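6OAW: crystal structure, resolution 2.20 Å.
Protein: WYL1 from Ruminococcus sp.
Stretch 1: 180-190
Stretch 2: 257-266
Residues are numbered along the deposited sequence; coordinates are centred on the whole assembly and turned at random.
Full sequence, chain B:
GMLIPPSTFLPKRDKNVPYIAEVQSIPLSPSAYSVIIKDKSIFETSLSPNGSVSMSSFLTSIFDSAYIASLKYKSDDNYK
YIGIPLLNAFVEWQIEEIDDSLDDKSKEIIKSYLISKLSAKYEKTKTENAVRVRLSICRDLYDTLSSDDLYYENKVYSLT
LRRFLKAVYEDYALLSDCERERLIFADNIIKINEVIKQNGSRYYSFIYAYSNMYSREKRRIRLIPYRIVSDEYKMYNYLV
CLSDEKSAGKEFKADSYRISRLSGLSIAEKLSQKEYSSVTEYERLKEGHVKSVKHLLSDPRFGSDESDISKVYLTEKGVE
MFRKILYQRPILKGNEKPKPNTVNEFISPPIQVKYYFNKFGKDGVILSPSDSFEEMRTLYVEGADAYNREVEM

Stretch 1 180-190: RERLIFADNII
Stretch 2 (257-266) YRISRLSGLS

Stretch 1 is two helical segments joined at Phe185. The first, 180-184, begins earlier in the chain; the second, 186-190, continues beyond the stretch. Stretch 2 starts as the end of a strand at 257-258, makes a 3-10 segment at 259-260, and returns to strand at 262-263. The two run in the same sense: CA of Phe185 lies 6.9 Å from CA of Ser260, and CA of Asn188 lies 7.0 Å from CA of Ser263. Together they bury 432 Å².

Arg180 makes no contact with stretch 2. The CA-to-CB bond of Glu181 points toward it, with chi1 and chi2 both t. OE2 of Glu181 lies 4.1 Å from NH1 of Arg258, so the opposite charges are near but beyond a salt bridge. Arg258 instead donates from NH1 to OG of Ser260 at 2.9 Å, which ties its guanidinium back to its own stretch. OE1 of Glu181 sits 3.8 Å from CG1 of Ile259 and is hydrogen-bonded elsewhere in the structure. Arg182, Leu183 and Ile184 make no close contact.

Phe185 leaves helical geometry at phi/psi -108/28 and occupies the N-cap position of the second helix. The first helix reaches it through N of Phe185, 3.0 Å from O of Glu181. O of Phe185 accepts from N of Ile189 at 3.1 Å. Its CA-to-CB bond points toward stretch 2, with chi1 m and chi2 -81°. Ser260 CA lies over one face of the Phe185 ring, 3.9 Å from the Phe185 ring centroid and 17° off the normal, a CH-pi contact. CB of Phe185 also meets CD1 of Ile259 at 4.0 Å.

The CA-to-CB bond of Ala186 points away, and the end of the Asp187 side chain leads away.

Asn188 makes both hydrogen bonds between the stretches. Its chi1 is m, and chi2 is -3°. ND2 of Asn188 donates to O of Leu262 at 2.9 Å, with an angle of 149°. ND2 of Asn188 also donates to O of Ile259 at 3.1 Å, a weak bond at 130°. The Asn188 side-chain amide thus donates to two backbone carbonyls, one in the 3-10 segment and one in the strand that follows. O of Asn188 lies 3.8 Å from CD2 of Leu265, whose CA-to-CB bond points toward stretch 1, with chi1 -88° and chi2 p.

Ile189 starts sideways, but its end comes nearer. With chi1 m and chi2 t, CD1 of Ile189 reaches CD1 of Ile259 at 3.6 Å. Ile259, buried with chi1 p and chi2 t, therefore packs against both Phe185 and Ile189. Ile190 is out of reach.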

ATOM      1  N   ARG B 180       8.367  -5.675  -4.015  1.00 38.55           N
ATOM      2  CA  ARG B 180       9.159  -5.160  -5.159  1.00 40.26           C
ATOM      3  C   ARG B 180      10.623  -5.514  -4.929  1.00 41.18           C
ATOM      4  O   ARG B 180      11.279  -5.921  -5.895  1.00 43.57           O
ATOM      5  CB  ARG B 180       8.953  -3.659  -5.377  1.00 40.49           C
ATOM      6  CG  ARG B 180       7.526  -3.328  -5.785  1.00 39.08           C
ATOM      7  CD  ARG B 180       7.318  -1.913  -6.249  1.00 39.70           C
ATOM      8  NE  ARG B 180       8.085  -0.931  -5.501  1.00 40.61           N
ATOM      9  CZ  ARG B 180       7.724  -0.345  -4.356  1.00 39.96           C
ATOM     10  NH1 ARG B 180       6.579  -0.648  -3.762  1.00 39.44           N
ATOM     11  NH2 ARG B 180       8.545   0.523  -3.791  1.00 38.59           N
ATOM     12  N   GLU B 181      11.070  -5.435  -3.681  1.00 39.67           N
ATOM     13  CA  GLU B 181      12.483  -5.697  -3.317  1.00 40.35           C
ATOM     14  C   GLU B 181      12.829  -7.167  -3.594  1.00 40.03           C
ATOM     15  O   GLU B 181      13.964  -7.442  -4.023  1.00 38.87           O
ATOM     16  CB  GLU B 181      12.716  -5.291  -1.860  1.00 39.60           C
ATOM     17  CG  GLU B 181      14.182  -5.248  -1.507  1.00 41.02           C
ATOM     18  CD  GLU B 181      14.469  -5.207  -0.019  1.00 40.98           C
ATOM     19  OE1 GLU B 181      14.016  -6.141   0.720  1.00 39.76           O
ATOM     20  OE2 GLU B 181      15.106  -4.227   0.387  1.00 42.04           O
ATOM     21  N   ARG B 182      11.880  -8.086  -3.415  1.00 40.26           N
ATOM     22  CA  ARG B 182      12.164  -9.537  -3.603  1.00 41.29           C
ATOM     23  C   ARG B 182      12.285  -9.836  -5.094  1.00 42.07           C
ATOM     24  O   ARG B 182      13.086 -10.687  -5.443  1.00 43.92           O
ATOM     25  CB  ARG B 182      11.124 -10.421  -2.917  1.00 41.18           C
ATOM     26  CG  ARG B 182      11.046 -10.203  -1.417  1.00 42.10           C
ATOM     27  CD  ARG B 182      10.587 -11.448  -0.695  1.00 43.36           C
ATOM     28  NE  ARG B 182       9.153 -11.672  -0.837  1.00 45.53           N
ATOM     29  CZ  ARG B 182       8.207 -10.992  -0.187  1.00 44.89           C
ATOM     30  NH1 ARG B 182       8.536 -10.025   0.643  1.00 43.71           N
ATOM     31  NH2 ARG B 182       6.933 -11.261  -0.388  1.00 45.76           N
ATOM     32  N   LEU B 183      11.548  -9.142  -5.952  1.00 42.90           N
ATOM     33  CA  LEU B 183      11.734  -9.253  -7.418  1.00 44.29           C
ATOM     34  C   LEU B 183      13.125  -8.728  -7.798  1.00 44.83           C
ATOM     35  O   LEU B 183      13.828  -9.420  -8.563  1.00 47.22           O
ATOM     36  CB  LEU B 183      10.633  -8.474  -8.144  1.00 44.53           C
ATOM     37  CG  LEU B 183       9.259  -9.127  -8.122  1.00 44.38           C
ATOM     38  CD1 LEU B 183       8.220  -8.213  -8.759  1.00 44.36           C
ATOM     39  CD2 LEU B 183       9.295 -10.481  -8.824  1.00 46.47           C
ATOM     40  N   ILE B 184      13.535  -7.584  -7.266  1.00 43.29           N
ATOM     41  CA  ILE B 184      14.833  -6.947  -7.649  1.00 44.98           C
ATOM     42  C   ILE B 184      15.996  -7.831  -7.200  1.00 45.82           C
ATOM     43  O   ILE B 184      16.987  -7.874  -7.928  1.00 49.11           O
ATOM     44  CB  ILE B 184      14.957  -5.539  -7.047  1.00 43.82           C
ATOM     45  CG1 ILE B 184      13.834  -4.620  -7.524  1.00 44.52           C
ATOM     46  CG2 ILE B 184      16.331  -4.941  -7.305  1.00 45.83           C
ATOM     47  CD1 ILE B 184      13.789  -3.309  -6.735  1.00 45.12           C
ATOM     48  N   PHE B 185      15.907  -8.461  -6.028  1.00 45.28           N
ATOM     49  CA  PHE B 185      17.022  -9.225  -5.421  1.00 47.10           C
ATOM     50  C   PHE B 185      16.708 -10.721  -5.506  1.00 47.63           C
ATOM     51  O   PHE B 185      17.163 -11.504  -4.631  1.00 49.79           O
ATOM     52  CB  PHE B 185      17.274  -8.732  -3.994  1.00 45.07           C
ATOM     53  CG  PHE B 185      17.981  -7.404  -3.941  1.00 44.10           C
ATOM     54  CD1 PHE B 185      19.358  -7.331  -4.099  1.00 46.47           C
ATOM     55  CD2 PHE B 185      17.276  -6.239  -3.715  1.00 42.51           C
ATOM     56  CE1 PHE B 185      20.021  -6.108  -4.027  1.00 46.62           C
ATOM     57  CE2 PHE B 185      17.925  -5.014  -3.671  1.00 44.36           C
ATOM     58  CZ  PHE B 185      19.294  -4.948  -3.838  1.00 45.58           C
ATOM     59  N   ALA B 186      15.939 -11.110  -6.511  1.00 47.69           N
ATOM     60  CA  ALA B 186      15.493 -12.508  -6.704  1.00 49.87           C
ATOM     61  C   ALA B 186      16.698 -13.450  -6.715  1.00 53.38           C
ATOM     62  O   ALA B 186      16.597 -14.551  -6.138  1.00 53.06           O
ATOM     63  CB  ALA B 186      14.715 -12.625  -7.973  1.00 49.90           C
ATOM     64  N   ASP B 187      17.797 -13.042  -7.359  1.00 57.50           N
ATOM     65  CA  ASP B 187      18.999 -13.897  -7.536  1.00 59.81           C
ATOM     66  C   ASP B 187      19.525 -14.233  -6.134  1.00 58.78           C
ATOM     67  O   ASP B 187      19.750 -15.427  -5.889  1.00 62.30           O
ATOM     68  CB  ASP B 187      20.015 -13.275  -8.507  1.00 64.55           C
ATOM     69  CG  ASP B 187      19.597 -13.190  -9.986  1.00 69.15           C
ATOM     70  OD1 ASP B 187      18.485 -13.658 -10.354  1.00 70.83           O
ATOM     71  OD2 ASP B 187      20.397 -12.653 -10.785  1.00 73.11           O
ATOM     72  N   ASN B 188      19.641 -13.262  -5.212  1.00 56.18           N
ATOM     73  CA  ASN B 188      20.037 -13.536  -3.802  1.00 55.15           C
ATOM     74  C   ASN B 188      19.020 -14.529  -3.205  1.00 53.53           C
ATOM     75  O   ASN B 188      19.420 -15.505  -2.500  1.00 53.87           O
ATOM     76  CB  ASN B 188      20.093 -12.283  -2.922  1.00 53.52           C
ATOM     77  CG  ASN B 188      21.299 -11.376  -3.118  1.00 56.18           C
ATOM     78  OD1 ASN B 188      22.213 -11.665  -3.907  1.00 56.64           O
ATOM     79  ND2 ASN B 188      21.304 -10.253  -2.396  1.00 53.57           N
ATOM     80  N   ILE B 189      17.733 -14.308  -3.460  1.00 50.46           N
ATOM     81  CA  ILE B 189      16.680 -15.106  -2.773  1.00 49.39           C
ATOM     82  C   ILE B 189      16.748 -16.550  -3.258  1.00 50.08           C
ATOM     83  O   ILE B 189      16.632 -17.452  -2.411  1.00 49.33           O
ATOM     84  CB  ILE B 189      15.302 -14.472  -2.957  1.00 47.72           C
ATOM     85  CG1 ILE B 189      15.219 -13.184  -2.132  1.00 46.34           C
ATOM     86  CG2 ILE B 189      14.221 -15.467  -2.610  1.00 48.44           C
ATOM     87  CD1 ILE B 189      14.041 -12.307  -2.470  1.00 45.83           C
ATOM     88  N   ILE B 190      16.939 -16.741  -4.558  1.00 52.27           N
ATOM     89  CA  ILE B 190      17.030 -18.080  -5.215  1.00 56.37           C
ATOM     90  C   ILE B 190      18.203 -18.868  -4.609  1.00 57.75           C
ATOM     91  O   ILE B 190      17.998 -20.056  -4.277  1.00 58.31           O
ATOM     92  CB  ILE B 190      17.111 -17.916  -6.749  1.00 57.97           C
ATOM     93  CG1 ILE B 190      15.747 -17.525  -7.314  1.00 57.26           C
ATOM     94  CG2 ILE B 190      17.663 -19.154  -7.443  1.00 61.71           C
ATOM     95  CD1 ILE B 190      15.812 -16.996  -8.723  1.00 59.34           C
ATOM     96  N   TYR B 257      20.233  -9.862   8.369  1.00 42.46           N
ATOM     97  CA  TYR B 257      20.808  -9.050   7.275  1.00 41.37           C
ATOM     98  C   TYR B 257      19.714  -8.608   6.294  1.00 40.47           C
ATOM     99  O   TYR B 257      19.007  -9.471   5.755  1.00 40.66           O
ATOM    100  CB  TYR B 257      21.870  -9.846   6.509  1.00 41.88           C
ATOM    101  CG  TYR B 257      23.126 -10.106   7.277  1.00 43.61           C
ATOM    102  CD1 TYR B 257      23.210 -11.152   8.178  1.00 44.64           C
ATOM    103  CD2 TYR B 257      24.207  -9.242   7.177  1.00 44.86           C
ATOM    104  CE1 TYR B 257      24.371 -11.382   8.906  1.00 46.12           C
ATOM    105  CE2 TYR B 257      25.367  -9.449   7.902  1.00 46.48           C
ATOM    106  CZ  TYR B 257      25.444 -10.520   8.766  1.00 46.67           C
ATOM    107  OH  TYR B 257      26.570 -10.700   9.490  1.00 50.46           O
ATOM    108  N   ARG B 258      19.624  -7.312   6.006  1.00 40.96           N
ATOM    109  CA  ARG B 258      18.834  -6.805   4.843  1.00 41.52           C
ATOM    110  C   ARG B 258      19.290  -7.572   3.595  1.00 41.92           C
ATOM    111  O   ARG B 258      20.516  -7.610   3.340  1.00 45.66           O
ATOM    112  CB  ARG B 258      19.081  -5.305   4.643  1.00 42.30           C
ATOM    113  CG  ARG B 258      18.457  -4.418   5.712  1.00 43.95           C
ATOM    114  CD  ARG B 258      17.059  -3.976   5.336  1.00 45.13           C
ATOM    115  NE  ARG B 258      17.185  -3.342   4.035  1.00 46.56           N
ATOM    116  CZ  ARG B 258      17.337  -2.055   3.796  1.00 48.66           C
ATOM    117  NH1 ARG B 258      17.493  -1.650   2.544  1.00 49.91           N
ATOM    118  NH2 ARG B 258      17.262  -1.173   4.771  1.00 50.56           N
ATOM    119  N   ILE B 259      18.382  -8.178   2.834  1.00 41.03           N
ATOM    120  CA  ILE B 259      18.818  -8.912   1.617  1.00 42.41           C
ATOM    121  C   ILE B 259      19.455  -7.930   0.629  1.00 42.45           C
ATOM    122  O   ILE B 259      20.305  -8.379  -0.183  1.00 42.02           O
ATOM    123  CB  ILE B 259      17.706  -9.749   0.966  1.00 44.01           C
ATOM    124  CG1 ILE B 259      16.668  -8.888   0.254  1.00 43.71           C
ATOM    125  CG2 ILE B 259      17.085 -10.713   1.971  1.00 43.59           C
ATOM    126  CD1 ILE B 259      15.633  -9.712  -0.474  1.00 45.38           C
ATOM    127  N   SER B 260      19.115  -6.646   0.707  1.00 42.12           N
ATOM    128  CA  SER B 260      19.671  -5.607  -0.191  1.00 43.73           C
ATOM    129  C   SER B 260      21.143  -5.303   0.140  1.00 47.28           C
ATOM    130  O   SER B 260      21.777  -4.661  -0.692  1.00 48.14           O
ATOM    131  CB  SER B 260      18.821  -4.358  -0.186  1.00 43.66           C
ATOM    132  OG  SER B 260      18.754  -3.770   1.108  1.00 43.74           O
ATOM    133  N   ARG B 261      21.683  -5.763   1.276  1.00 49.45           N
ATOM    134  CA  ARG B 261      23.093  -5.496   1.670  1.00 52.28           C
ATOM    135  C   ARG B 261      23.940  -6.774   1.579  1.00 51.91           C
ATOM    136  O   ARG B 261      25.091  -6.737   2.041  1.00 54.43           O
ATOM    137  CB  ARG B 261      23.147  -4.868   3.067  1.00 53.95           C
ATOM    138  CG  ARG B 261      22.263  -3.648   3.267  1.00 56.35           C
ATOM    139  CD  ARG B 261      22.895  -2.354   2.813  1.00 60.38           C
ATOM    140  NE  ARG B 261      23.738  -1.828   3.878  1.00 67.98           N
ATOM    141  CZ  ARG B 261      23.351  -1.040   4.898  1.00 70.72           C
ATOM    142  NH1 ARG B 261      22.094  -0.630   5.015  1.00 70.55           N
ATOM    143  NH2 ARG B 261      24.240  -0.659   5.803  1.00 70.97           N
ATOM    144  N   LEU B 262      23.430  -7.855   0.982  1.00 50.56           N
ATOM    145  CA  LEU B 262      24.225  -9.063   0.635  1.00 52.24           C
ATOM    146  C   LEU B 262      24.455  -9.092  -0.881  1.00 54.25           C
ATOM    147  O   LEU B 262      23.586  -8.638  -1.620  1.00 55.29           O
ATOM    148  CB  LEU B 262      23.499 -10.326   1.115  1.00 50.77           C
ATOM    149  CG  LEU B 262      23.222 -10.385   2.615  1.00 49.70           C
ATOM    150  CD1 LEU B 262      22.307 -11.538   2.938  1.00 48.87           C
ATOM    151  CD2 LEU B 262      24.521 -10.458   3.398  1.00 51.14           C
ATOM    152  N   SER B 263      25.572  -9.669  -1.308  1.00 56.76           N
ATOM    153  CA  SER B 263      25.921  -9.916  -2.719  1.00 59.51           C
ATOM    154  C   SER B 263      26.951 -11.051  -2.785  1.00 62.29           C
ATOM    155  O   SER B 263      27.466 -11.473  -1.697  1.00 61.13           O
ATOM    156  CB  SER B 263      26.447  -8.646  -3.365  1.00 61.87           C
ATOM    157  OG  SER B 263      27.636  -8.182  -2.716  1.00 63.15           O
ATOM    158  N   GLY B 264      27.212 -11.516  -4.015  1.00 65.07           N
ATOM    159  CA  GLY B 264      28.316 -12.433  -4.359  1.00 69.26           C
ATOM    160  C   GLY B 264      28.239 -13.693  -3.532  1.00 69.47           C
ATOM    161  O   GLY B 264      29.268 -14.106  -3.012  1.00 70.59           O
ATOM    162  N   LEU B 265      27.032 -14.246  -3.384  1.00 68.56           N
ATOM    163  CA  LEU B 265      26.765 -15.488  -2.615  1.00 69.10           C
ATOM    164  C   LEU B 265      27.479 -16.669  -3.290  1.00 73.40           C
ATOM    165  O   LEU B 265      27.351 -16.803  -4.533  1.00 73.53           O
ATOM    166  CB  LEU B 265      25.252 -15.712  -2.574  1.00 66.44           C
ATOM    167  CG  LEU B 265      24.525 -15.021  -1.425  1.00 63.82           C
ATOM    168  CD1 LEU B 265      24.660 -13.513  -1.505  1.00 63.15           C
ATOM    169  CD2 LEU B 265      23.063 -15.415  -1.428  1.00 62.86           C
ATOM    170  N   SER B 266      28.184 -17.504  -2.515  1.00 74.87           N
ATOM    171  CA  SER B 266      28.834 -18.750  -3.013  1.00 79.21           C
ATOM    172  C   SER B 266      27.870 -19.950  -2.933  1.00 78.65           C
ATOM    173  O   SER B 266      26.793 -19.823  -2.312  1.00 73.64           O
ATOM    174  CB  SER B 266      30.143 -19.031  -2.292  1.00 82.27           C
ATOM    175  OG  SER B 266      29.941 -19.390  -0.928  1.00 81.83           O
TER